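Local coordinates for single-stranded DNA-binding protein (Thermoanaerobacter tengcongensis, PDB 4GS3) that probably binds single-stranded DNA through the dimeric oligonucleotide/oligosaccharide-binding domain captured here, the N-terminal part of a longer primosome protein, at residues Phe36-Glu41 with Leu52-Ser57; Glu75-Ser80 with Phe98-Ser103; Thr15-Val20 with Gly69-Ile74; Met64-Gly69 with Ile102-Glu107. All blocks are in the same frame, centred on the assembly; numbering follows the deposited sequence.

Contacts 1 to 3 pair strands of one curled sheet, and contact 4 lays a loop against it; they also differ in depth. Contact 1 lies nearest the centre of the chain and pairs strands 33-43 and 49-57 with a hydrophobic inner side. Contacts 2 and 3 share strand 71-82, which meets strand 93-105 in the first and strand 14-20 in the second; there backbone ladders carry the join, while the charged groups lie toward the surface. Contact 4 has no direct polar bond between its segments: the loop rests on the end of strand 93-105 through methyls and a thioether. Ile102 connects the contacts, packing on Ile56 and Ile74 as well as on the loop.

Contact 1 (Phe36-Glu41 with Leu52-Ser57)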
# COMPACT_ATOMS: atom_id res chain seq x y z
N PHE A 36 -5.70 5.82 3.76
CA PHE A 36 -4.52 6.50 3.27
C PHE A 36 -4.04 5.83 1.97
O PHE A 36 -4.15 4.61 1.83
CB PHE A 36 -3.41 6.41 4.27
CG PHE A 36 -3.75 7.10 5.58
CD1 PHE A 36 -4.52 6.42 6.52
CD2 PHE A 36 -3.36 8.37 5.81
CE1 PHE A 36 -4.87 7.03 7.69
CE2 PHE A 36 -3.68 8.99 7.03
CZ PHE A 36 -4.43 8.32 7.95
N ASN A 37 -3.51 6.62 1.09
CA ASN A 37 -2.87 6.14 -0.12
C ASN A 37 -1.38 6.41 -0.05
O ASN A 37 -0.95 7.43 0.51
CB ASN A 37 -3.41 6.96 -1.32
CG ASN A 37 -4.85 6.72 -1.65
OD1 ASN A 37 -5.35 5.60 -1.64
ND2 ASN A 37 -5.55 7.79 -1.97
N PHE A 38 -0.57 5.55 -0.66
CA PHE A 38 0.85 5.80 -0.79
C PHE A 38 1.37 4.99 -1.97
O PHE A 38 0.73 4.05 -2.42
CB PHE A 38 1.63 5.50 0.48
CG PHE A 38 1.70 4.07 0.90
CD1 PHE A 38 0.68 3.49 1.64
CD2 PHE A 38 2.79 3.29 0.57
CE1 PHE A 38 0.75 2.20 2.08
CE2 PHE A 38 2.87 1.98 1.01
CZ PHE A 38 1.85 1.45 1.77
N ILE A 39 2.58 5.31 -2.44
CA ILE A 39 3.24 4.56 -3.48
C ILE A 39 4.33 3.69 -2.89
O ILE A 39 5.11 4.15 -2.05
CB ILE A 39 3.85 5.54 -4.50
CG1 ILE A 39 2.76 6.44 -5.11
CG2 ILE A 39 4.66 4.80 -5.58
CD1 ILE A 39 1.62 5.72 -5.76
N LEU A 40 4.38 2.45 -3.35
CA LEU A 40 5.39 1.48 -2.97
C LEU A 40 6.36 1.31 -4.12
O LEU A 40 5.93 1.07 -5.26
CB LEU A 40 4.72 0.14 -2.62
CG LEU A 40 5.62 -0.88 -1.91
CD1 LEU A 40 5.81 -0.48 -0.47
CD2 LEU A 40 5.03 -2.28 -2.05
N GLU A 41 7.67 1.39 -3.85
CA GLU A 41 8.70 1.09 -4.84
C GLU A 41 9.10 -0.36 -4.72
O GLU A 41 9.57 -0.79 -3.65
CB GLU A 41 9.91 2.01 -4.62
CG GLU A 41 11.05 1.80 -5.57
CD GLU A 41 12.25 2.65 -5.20
OE1 GLU A 41 12.78 2.39 -4.10
OE2 GLU A 41 12.61 3.53 -6.00
N LEU A 52 3.97 1.46 -7.34
CA LEU A 52 2.68 0.82 -7.26
C LEU A 52 1.80 1.49 -6.21
O LEU A 52 2.26 1.81 -5.12
CB LEU A 52 2.81 -0.67 -6.96
CG LEU A 52 3.69 -1.39 -7.96
CD1 LEU A 52 3.88 -2.83 -7.63
CD2 LEU A 52 3.17 -1.28 -9.39
N PRO A 53 0.53 1.70 -6.54
CA PRO A 53 -0.40 2.38 -5.61
C PRO A 53 -0.95 1.44 -4.57
O PRO A 53 -1.44 0.35 -4.88
CB PRO A 53 -1.50 2.82 -6.55
CG PRO A 53 -1.56 1.71 -7.59
CD PRO A 53 -0.12 1.36 -7.81
N ILE A 54 -0.88 1.87 -3.31
CA ILE A 54 -1.41 1.14 -2.19
C ILE A 54 -2.48 2.01 -1.49
O ILE A 54 -2.30 3.22 -1.36
CB ILE A 54 -0.32 0.78 -1.16
CG1 ILE A 54 0.97 0.25 -1.80
CG2 ILE A 54 -0.86 -0.18 -0.12
CD1 ILE A 54 0.83 -1.01 -2.63
N THR A 55 -3.51 1.37 -0.98
CA THR A 55 -4.50 1.99 -0.11
C THR A 55 -4.58 1.17 1.15
O THR A 55 -4.65 -0.06 1.07
CB THR A 55 -5.86 2.10 -0.78
OG1 THR A 55 -5.74 2.94 -1.94
CG2 THR A 55 -6.95 2.61 0.17
N ILE A 56 -4.56 1.83 2.29
CA ILE A 56 -4.59 1.13 3.54
C ILE A 56 -5.43 1.87 4.55
O ILE A 56 -5.40 3.10 4.68
CB ILE A 56 -3.13 0.94 4.02
CG1 ILE A 56 -3.09 0.01 5.22
CG2 ILE A 56 -2.41 2.27 4.32
CD1 ILE A 56 -1.71 -0.65 5.39
N SER A 57 -6.18 1.08 5.33
CA SER A 57 -6.93 1.55 6.47
C SER A 57 -6.01 1.78 7.66
O SER A 57 -5.11 1.00 7.90
CB SER A 57 -7.93 0.50 6.90
OG SER A 57 -8.54 0.90 8.11
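Asn37 OD1 accepts a short hydrogen bond of 2.7 Å from Thr55 OG1, and the donor stands nearly in line with the amide C=O (163° at the oxygen). The two side chains run side by side in the same direction, from facing residues of a non-hydrogen-bonded pair. The hydroxyl has a second partner in Thr96 OG1, on the strand beyond, so it ties three strands together.

On the reverse side of the ladder the chemistry turns apolar. Phe38 has CG set between its backbone N and carbonyl carbon (chi1 67°), and its ring lies against Ile54. Ile54 CB sits over one face, 3.8 Å from the centroid of the Phe38 ring in a CH-pi contact, and Ile54 CG2 comes within 3.6 Å of Phe38 CE1. The methyl Ile56 CG2 meets the same ring differently, at its edge and close to its plane, 3.9 Å from Phe38 CE1. Further along, Ile54 CG1 packs against Leu40 CB at 3.8 Å. Leu16, Val20 and Ile74 reach this side from other strands and pack on it.

Six backbone hydrogen bonds link Phe36 with Ile56, Phe38 with Ile54 and Leu40 with Leu52, two to each pair. Proline causes no break: Pro53 stands opposite Ile39 in a non-hydrogen-bonded pair, where no N-H is required of it on this side, and Ile39 CD1 lies 3.9 Å from Pro53 CA. The strands run at 141° rather than straight antiparallel, a strong twist that suits the coiled beta hairpin of an OB-fold barrel, with Phe38, Ile54 and Ile56 turned into the core.

Contact 2 (Glu75-Ser80 with Phe98-Ser103)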
# COMPACT_ATOMS: atom_id res chain seq x y z
N GLU A 75 0.05 -7.81 1.43
CA GLU A 75 -0.89 -8.63 0.71
C GLU A 75 -2.16 -7.82 0.54
O GLU A 75 -2.64 -7.22 1.50
CB GLU A 75 -1.24 -9.97 1.36
CG GLU A 75 -1.98 -10.91 0.37
CD GLU A 75 -3.44 -10.73 0.10
OE1 GLU A 75 -3.95 -11.07 -0.99
OE2 GLU A 75 -4.13 -10.15 0.99
N GLY A 76 -2.78 -7.87 -0.63
CA GLY A 76 -4.03 -7.19 -0.83
C GLY A 76 -4.71 -7.57 -2.13
O GLY A 76 -4.35 -8.50 -2.78
N GLN A 77 -5.73 -6.80 -2.42
CA GLN A 77 -6.63 -7.02 -3.53
C GLN A 77 -6.41 -5.92 -4.55
O GLN A 77 -6.39 -4.74 -4.16
CB GLN A 77 -8.07 -6.94 -3.02
CG GLN A 77 -9.18 -7.33 -3.97
CD GLN A 77 -10.55 -7.28 -3.31
OE1 GLN A 77 -10.86 -6.30 -2.62
NE2 GLN A 77 -11.30 -8.32 -3.43
N LEU A 78 -6.30 -6.22 -5.83
CA LEU A 78 -6.17 -5.17 -6.84
C LEU A 78 -7.58 -4.68 -7.15
O LEU A 78 -8.41 -5.44 -7.65
CB LEU A 78 -5.49 -5.67 -8.10
CG LEU A 78 -5.12 -4.66 -9.14
CD1 LEU A 78 -4.15 -3.60 -8.59
CD2 LEU A 78 -4.50 -5.32 -10.38
N ARG A 79 -7.84 -3.40 -6.85
CA ARG A 79 -9.15 -2.81 -7.01
C ARG A 79 -9.15 -1.70 -8.03
O ARG A 79 -8.21 -0.92 -8.13
CB ARG A 79 -9.66 -2.23 -5.68
CG ARG A 79 -9.98 -3.25 -4.64
CD ARG A 79 -10.69 -2.61 -3.43
NE ARG A 79 -11.03 -3.61 -2.45
CZ ARG A 79 -11.81 -3.34 -1.38
NH1 ARG A 79 -12.32 -2.13 -1.23
NH2 ARG A 79 -12.04 -4.33 -0.54
N SER A 80 -10.27 -1.62 -8.76
CA SER A 80 -10.61 -0.42 -9.48
C SER A 80 -11.73 0.26 -8.69
O SER A 80 -12.59 -0.40 -8.09
CB SER A 80 -11.04 -0.74 -10.91
OG SER A 80 -12.17 -1.59 -10.99
N PHE A 98 -5.45 -2.64 -2.50
CA PHE A 98 -6.14 -2.43 -1.25
C PHE A 98 -5.60 -3.44 -0.26
O PHE A 98 -5.82 -4.65 -0.38
CB PHE A 98 -7.65 -2.59 -1.46
CG PHE A 98 -8.48 -2.15 -0.30
CD1 PHE A 98 -8.83 -0.82 -0.15
CD2 PHE A 98 -8.93 -3.05 0.61
CE1 PHE A 98 -9.62 -0.40 0.88
CE2 PHE A 98 -9.72 -2.64 1.69
CZ PHE A 98 -10.06 -1.31 1.82
N ALA A 99 -4.85 -2.95 0.75
CA ALA A 99 -4.12 -3.81 1.62
C ALA A 99 -5.06 -4.58 2.55
O ALA A 99 -5.98 -4.03 3.11
CB ALA A 99 -3.11 -3.00 2.44
N ARG A 100 -4.74 -5.86 2.69
CA ARG A 100 -5.37 -6.71 3.70
C ARG A 100 -4.39 -7.03 4.82
O ARG A 100 -4.85 -7.29 5.95
CB ARG A 100 -5.88 -8.00 3.03
CG ARG A 100 -7.09 -7.65 2.21
CD ARG A 100 -7.71 -8.94 1.72
NE ARG A 100 -6.94 -9.55 0.58
CZ ARG A 100 -7.46 -9.94 -0.59
NH1 ARG A 100 -6.69 -10.49 -1.51
NH2 ARG A 100 -8.75 -9.83 -0.86
N ASP A 101 -3.10 -7.08 4.56
CA ASP A 101 -2.10 -7.40 5.54
C ASP A 101 -0.87 -6.63 5.21
O ASP A 101 -0.53 -6.44 4.03
CB ASP A 101 -1.77 -8.91 5.57
CG ASP A 101 -0.79 -9.10 6.74
OD1 ASP A 101 -1.03 -8.65 7.87
OD2 ASP A 101 0.29 -9.66 6.57
N ILE A 102 -0.20 -6.12 6.25
CA ILE A 102 1.04 -5.41 6.07
C ILE A 102 1.97 -5.82 7.22
O ILE A 102 1.51 -5.93 8.37
CB ILE A 102 0.88 -3.90 5.96
CG1 ILE A 102 2.18 -3.16 5.51
CG2 ILE A 102 0.32 -3.30 7.23
CD1 ILE A 102 1.92 -1.79 4.88
N SER A 103 3.23 -6.03 6.90
CA SER A 103 4.24 -6.28 7.89
C SER A 103 5.47 -5.44 7.54
O SER A 103 5.98 -5.48 6.43
CB SER A 103 4.63 -7.75 7.90
OG SER A 103 3.60 -8.60 8.25
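Arg100 grips the carboxylate of Glu75 side-on with two nitrogens: NH1 gives a bond of 2.8 Å to Glu75 OE1, and NE one of 2.9 Å to Glu75 OE2. Both are nearly straight, both use the syn lone pairs, and the carboxylate and guanidinium planes are only 2° apart. Glu75 bends at chi2 (-80°) and Arg100 at chi3, and the two chains cross on the way to this salt bridge. Gln77 CB lies over one face of the Arg100 guanidinium, 3.7 Å from NH2.

A second arginine uses its face instead. The guanidinium of Arg79 lies flat on the Phe98 ring, a stacked cation-pi pair with centres 3.7 Å apart and planes at 7°. Gln77 OE1 steadies it from the edge, accepting from Arg79 NE at 2.7 Å and weakly from NH2.

Behind these groups stands the backbone. Glu75 O receives two N-H groups, from Arg100 N at 2.8 Å and Asp101 N at 3.1 Å, so two residues face one: a classic beta bulge. Gly76 follows, its CA 3.1 Å from Phe98 O; a CB here would run into that oxygen. Beyond it, Gln77 and Phe98 bond to each other in both directions.

Outside the pair, Thr13 OG1 bonds Glu75 OE1 and Asn12 O takes up Arg100 NH1, so the segment leading into strand 14-20 completes the polar cluster. Past the corner at Arg100, Ile102 turns to Val72 and Ile74 of strand 71-82, while Ala99 and Phe98 lie against Ile56 and Thr55 of strand 49-57.

Contact 3 (Thr15-Val20 with Gly69-Ile74); sequences TLVGKV and GTRVKI
Leu16 and Ile74 open an antiparallel ladder, exchanging two backbone hydrogen bonds, Leu16 N to Ile74 O at 2.9 Å and Ile74 N to Leu16 O at 2.8 Å. Gly18 and Val72 repeat the pattern. Past them the pairing runs beyond strand 71-74 into the turn: Val20 N bonds Thr70 O, and Val20 O receives Gly69 N at 2.8 Å. Gly69 has a positive phi of 98°, a conformation that suits glycine. CA-H groups point at carbonyls opposite too, as from Val17 CA to Val72 O at 3.3 Å.

This pairing joins the first strand of the OB-fold barrel to strand 71-82, 49 residues on at the closest ends. Leu16, Val72 and Ile74 face its interior, where Leu40 and Ile54 meet them.

Apolar contacts dress the other side. Val17 CG2 rests on Lys73 CG at 3.9 Å, and the extended lysine carries CE on to Thr15 CG2. Val17 CG1 lies 4.2 Å from both Arg71 NE and Arg71 NH2.

Among the charged groups, Arg71 NH1 bonds Pro106 O. Lys19 NZ gives a hydrogen bond to a water that in turn donates to Gly69 O, each bond 2.9 Å, and the same ammonium forms a salt bridge with Glu107 OE2.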
# COMPACT_ATOMS: atom_id res chain seq x y z
N THR A 15 0.76 -9.80 -3.85
CA THR A 15 1.80 -9.77 -2.80
C THR A 15 2.94 -8.91 -3.33
O THR A 15 3.44 -9.15 -4.44
CB THR A 15 2.26 -11.16 -2.43
OG1 THR A 15 1.15 -11.91 -1.94
CG2 THR A 15 3.31 -11.07 -1.31
N LEU A 16 3.38 -7.96 -2.50
CA LEU A 16 4.46 -7.04 -2.85
C LEU A 16 5.43 -6.94 -1.69
O LEU A 16 5.00 -6.89 -0.52
CB LEU A 16 3.92 -5.64 -3.13
CG LEU A 16 2.88 -5.54 -4.26
CD1 LEU A 16 2.28 -4.16 -4.27
CD2 LEU A 16 3.47 -5.88 -5.62
N VAL A 17 6.72 -6.84 -1.99
CA VAL A 17 7.73 -6.47 -0.99
C VAL A 17 8.47 -5.29 -1.55
O VAL A 17 9.04 -5.36 -2.65
CB VAL A 17 8.69 -7.63 -0.70
CG1 VAL A 17 9.69 -7.15 0.36
CG2 VAL A 17 7.97 -8.88 -0.24
N GLY A 18 8.47 -4.18 -0.84
CA GLY A 18 9.17 -3.00 -1.31
C GLY A 18 9.21 -1.91 -0.26
O GLY A 18 8.99 -2.19 0.94
N LYS A 19 9.52 -0.70 -0.68
CA LYS A 19 9.71 0.41 0.23
C LYS A 19 8.69 1.49 0.01
O LYS A 19 8.31 1.83 -1.12
CB LYS A 19 11.11 1.02 0.06
CG LYS A 19 12.19 0.09 0.67
CD LYS A 19 13.57 0.61 0.63
CE LYS A 19 14.59 -0.45 1.04
NZ LYS A 19 15.86 0.30 1.31
N VAL A 20 8.21 2.08 1.10
CA VAL A 20 7.33 3.23 1.03
C VAL A 20 8.07 4.33 0.29
O VAL A 20 9.15 4.75 0.76
CB VAL A 20 6.88 3.67 2.44
CG1 VAL A 20 6.02 4.94 2.37
CG2 VAL A 20 6.14 2.54 3.17
N GLY A 69 10.69 5.21 3.11
CA GLY A 69 11.83 4.39 3.28
C GLY A 69 11.58 3.11 4.05
O GLY A 69 12.40 2.24 4.02
N THR A 70 10.42 3.03 4.71
CA THR A 70 10.08 1.80 5.45
C THR A 70 9.90 0.65 4.46
O THR A 70 9.24 0.82 3.43
CB THR A 70 8.76 2.01 6.23
OG1 THR A 70 8.90 3.10 7.12
CG2 THR A 70 8.31 0.79 7.01
N ARG A 71 10.45 -0.52 4.78
CA ARG A 71 10.30 -1.70 3.94
C ARG A 71 9.15 -2.54 4.50
O ARG A 71 9.07 -2.75 5.70
CB ARG A 71 11.59 -2.50 3.94
CG ARG A 71 11.61 -3.55 2.88
CD ARG A 71 12.92 -4.27 2.95
NE ARG A 71 13.06 -5.20 1.87
CZ ARG A 71 13.73 -6.35 1.95
NH1 ARG A 71 14.29 -6.81 3.06
NH2 ARG A 71 13.82 -7.07 0.85
N VAL A 72 8.31 -3.03 3.59
CA VAL A 72 7.09 -3.73 3.97
C VAL A 72 6.85 -4.89 3.02
O VAL A 72 7.24 -4.88 1.86
CB VAL A 72 5.88 -2.80 3.99
CG1 VAL A 72 6.01 -1.72 5.02
CG2 VAL A 72 5.61 -2.18 2.63
N LYS A 73 6.13 -5.87 3.55
CA LYS A 73 5.46 -6.88 2.74
C LYS A 73 3.96 -6.61 2.85
O LYS A 73 3.43 -6.50 3.97
CB LYS A 73 5.76 -8.29 3.20
CG LYS A 73 5.08 -9.36 2.39
CD LYS A 73 5.47 -10.75 2.82
CE LYS A 73 4.85 -11.81 1.99
NZ LYS A 73 5.10 -13.20 2.48
N ILE A 74 3.28 -6.51 1.72
CA ILE A 74 1.87 -6.25 1.64
C ILE A 74 1.18 -7.37 0.91
O ILE A 74 1.67 -7.82 -0.14
CB ILE A 74 1.57 -4.93 0.91
CG1 ILE A 74 2.17 -3.76 1.72
CG2 ILE A 74 0.12 -4.69 0.63
CD1 ILE A 74 2.20 -2.47 1.01
O HOH W 1 15.09 2.58 2.88

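Contact 4 (Met64-Gly69 with Ile102-Glu107)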
# COMPACT_ATOMS: atom_id res chain seq x y z
N MET A 64 2.45 0.32 13.75
CA MET A 64 3.68 0.50 12.98
C MET A 64 3.72 1.90 12.39
O MET A 64 2.75 2.64 12.25
CB MET A 64 3.81 -0.58 11.93
CG MET A 64 2.98 -0.61 10.67
SD MET A 64 1.97 -2.10 10.39
CE MET A 64 3.14 -3.40 10.63
N ASN A 65 4.95 2.22 12.03
CA ASN A 65 5.25 3.48 11.37
C ASN A 65 5.48 3.09 9.92
O ASN A 65 6.22 2.12 9.63
CB ASN A 65 6.40 4.21 12.10
CG ASN A 65 7.20 5.11 11.17
OD1 ASN A 65 7.85 4.66 10.21
ND2 ASN A 65 7.12 6.39 11.50
N LEU A 66 4.81 3.83 9.04
CA LEU A 66 5.06 3.76 7.61
C LEU A 66 5.66 5.05 7.02
O LEU A 66 5.21 5.52 5.96
CB LEU A 66 3.74 3.36 6.94
CG LEU A 66 3.18 2.01 7.43
CD1 LEU A 66 1.81 1.81 6.75
CD2 LEU A 66 4.13 0.87 7.18
N GLU A 67 6.73 5.55 7.59
CA GLU A 67 7.45 6.68 7.01
C GLU A 67 8.10 6.27 5.67
O GLU A 67 8.40 5.09 5.42
CB GLU A 67 8.48 7.27 7.92
CG GLU A 67 8.01 8.54 8.69
CD GLU A 67 9.10 9.39 9.30
OE1 GLU A 67 8.94 10.36 10.08
OE2 GLU A 67 10.29 9.06 8.97
N VAL A 68 8.35 7.22 4.82
CA VAL A 68 9.11 7.01 3.58
C VAL A 68 10.39 6.28 3.87
O VAL A 68 11.07 6.66 4.85
CB VAL A 68 9.33 8.31 2.82
CG1 VAL A 68 10.31 8.08 1.69
CG2 VAL A 68 7.98 8.82 2.34
N GLY A 69 10.69 5.21 3.11
CA GLY A 69 11.83 4.39 3.28
C GLY A 69 11.58 3.11 4.05
O GLY A 69 12.40 2.24 4.02
N ILE A 102 -0.20 -6.12 6.25
CA ILE A 102 1.04 -5.41 6.07
C ILE A 102 1.97 -5.82 7.22
O ILE A 102 1.51 -5.93 8.37
CB ILE A 102 0.88 -3.90 5.96
CG1 ILE A 102 2.18 -3.16 5.51
CG2 ILE A 102 0.32 -3.30 7.23
CD1 ILE A 102 1.92 -1.79 4.88
N SER A 103 3.23 -6.03 6.90
CA SER A 103 4.24 -6.28 7.89
C SER A 103 5.47 -5.44 7.54
O SER A 103 5.98 -5.48 6.43
CB SER A 103 4.63 -7.75 7.90
OG SER A 103 3.60 -8.60 8.25
N VAL A 104 5.99 -4.72 8.52
CA VAL A 104 7.24 -3.97 8.38
C VAL A 104 8.36 -4.96 8.59
O VAL A 104 8.36 -5.75 9.52
CB VAL A 104 7.32 -2.79 9.36
CG1 VAL A 104 8.64 -2.07 9.22
CG2 VAL A 104 6.20 -1.76 9.11
N VAL A 105 9.37 -4.91 7.71
CA VAL A 105 10.50 -5.80 7.74
C VAL A 105 11.80 -5.00 7.72
O VAL A 105 11.84 -3.87 7.24
CB VAL A 105 10.45 -6.83 6.60
CG1 VAL A 105 9.22 -7.69 6.74
CG2 VAL A 105 10.55 -6.18 5.24
N PRO A 106 12.90 -5.59 8.20
CA PRO A 106 14.19 -4.90 8.11
C PRO A 106 14.74 -4.93 6.70
O PRO A 106 14.29 -5.65 5.80
CB PRO A 106 15.05 -5.65 9.13
CG PRO A 106 14.45 -6.99 9.24
CD PRO A 106 13.01 -6.85 8.93
N GLU A 107 15.77 -4.14 6.51
CA GLU A 107 16.55 -4.15 5.28
C GLU A 107 17.47 -5.34 5.09
O GLU A 107 17.70 -5.75 3.95
CB GLU A 107 17.39 -2.85 5.20
CG GLU A 107 16.40 -1.72 4.85
CD GLU A 107 17.01 -0.79 3.85
OE1 GLU A 107 17.05 0.36 4.29
OE2 GLU A 107 17.37 -1.23 2.74
OXT GLU A 107 17.98 -5.88 6.21
O HOH W 2 13.88 0.30 5.41
O HOH W 1 15.09 2.58 2.88
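Met64 meets strand 102-105 along the whole length of its side chain. Met64 CB starts 3.9 Å from Val104 CG2, and Met64 CG, placed between the backbone N and the carbonyl carbon (chi1 74°), comes to 3.8 Å from the same methyl. The chain then bends. Met64 SD lies 3.8 Å from Ile102 CG2, and Met64 CE folds over the strand backbone, 3.8 Å from both Ile102 O and Val104 N, while also touching Val104 CG2. The side chains of Met64 and Val104 thus pass alongside each other, pointing opposite ways, with one valine methyl following most of the thioether chain.

Leu66 supplies the second hold. Its CD1 reaches Ile102 CD1 tip to tip at 4.1 Å, and Leu66 CD2 packs on Val104 CG2 at 3.9 Å. Around Leu66 the loop forms an Asx turn, in which Asn65 OD1 accepts from Glu67 N at 3.0 Å, the donor standing well above the amide plane.

Toward the C-terminus the join becomes wet. Two waters each donate to Gly69 O and to Glu107 OE1, one of the latter bonds being weak.

The loop, which leads from strand 49-57 to strand 71-82, lies across one end of the barrel. There Leu66 also touches Phe61, Leu24 and Val72 of strand 71-82, and Val104 of strand 93-105 touches Thr70, just ahead of strand 71-82.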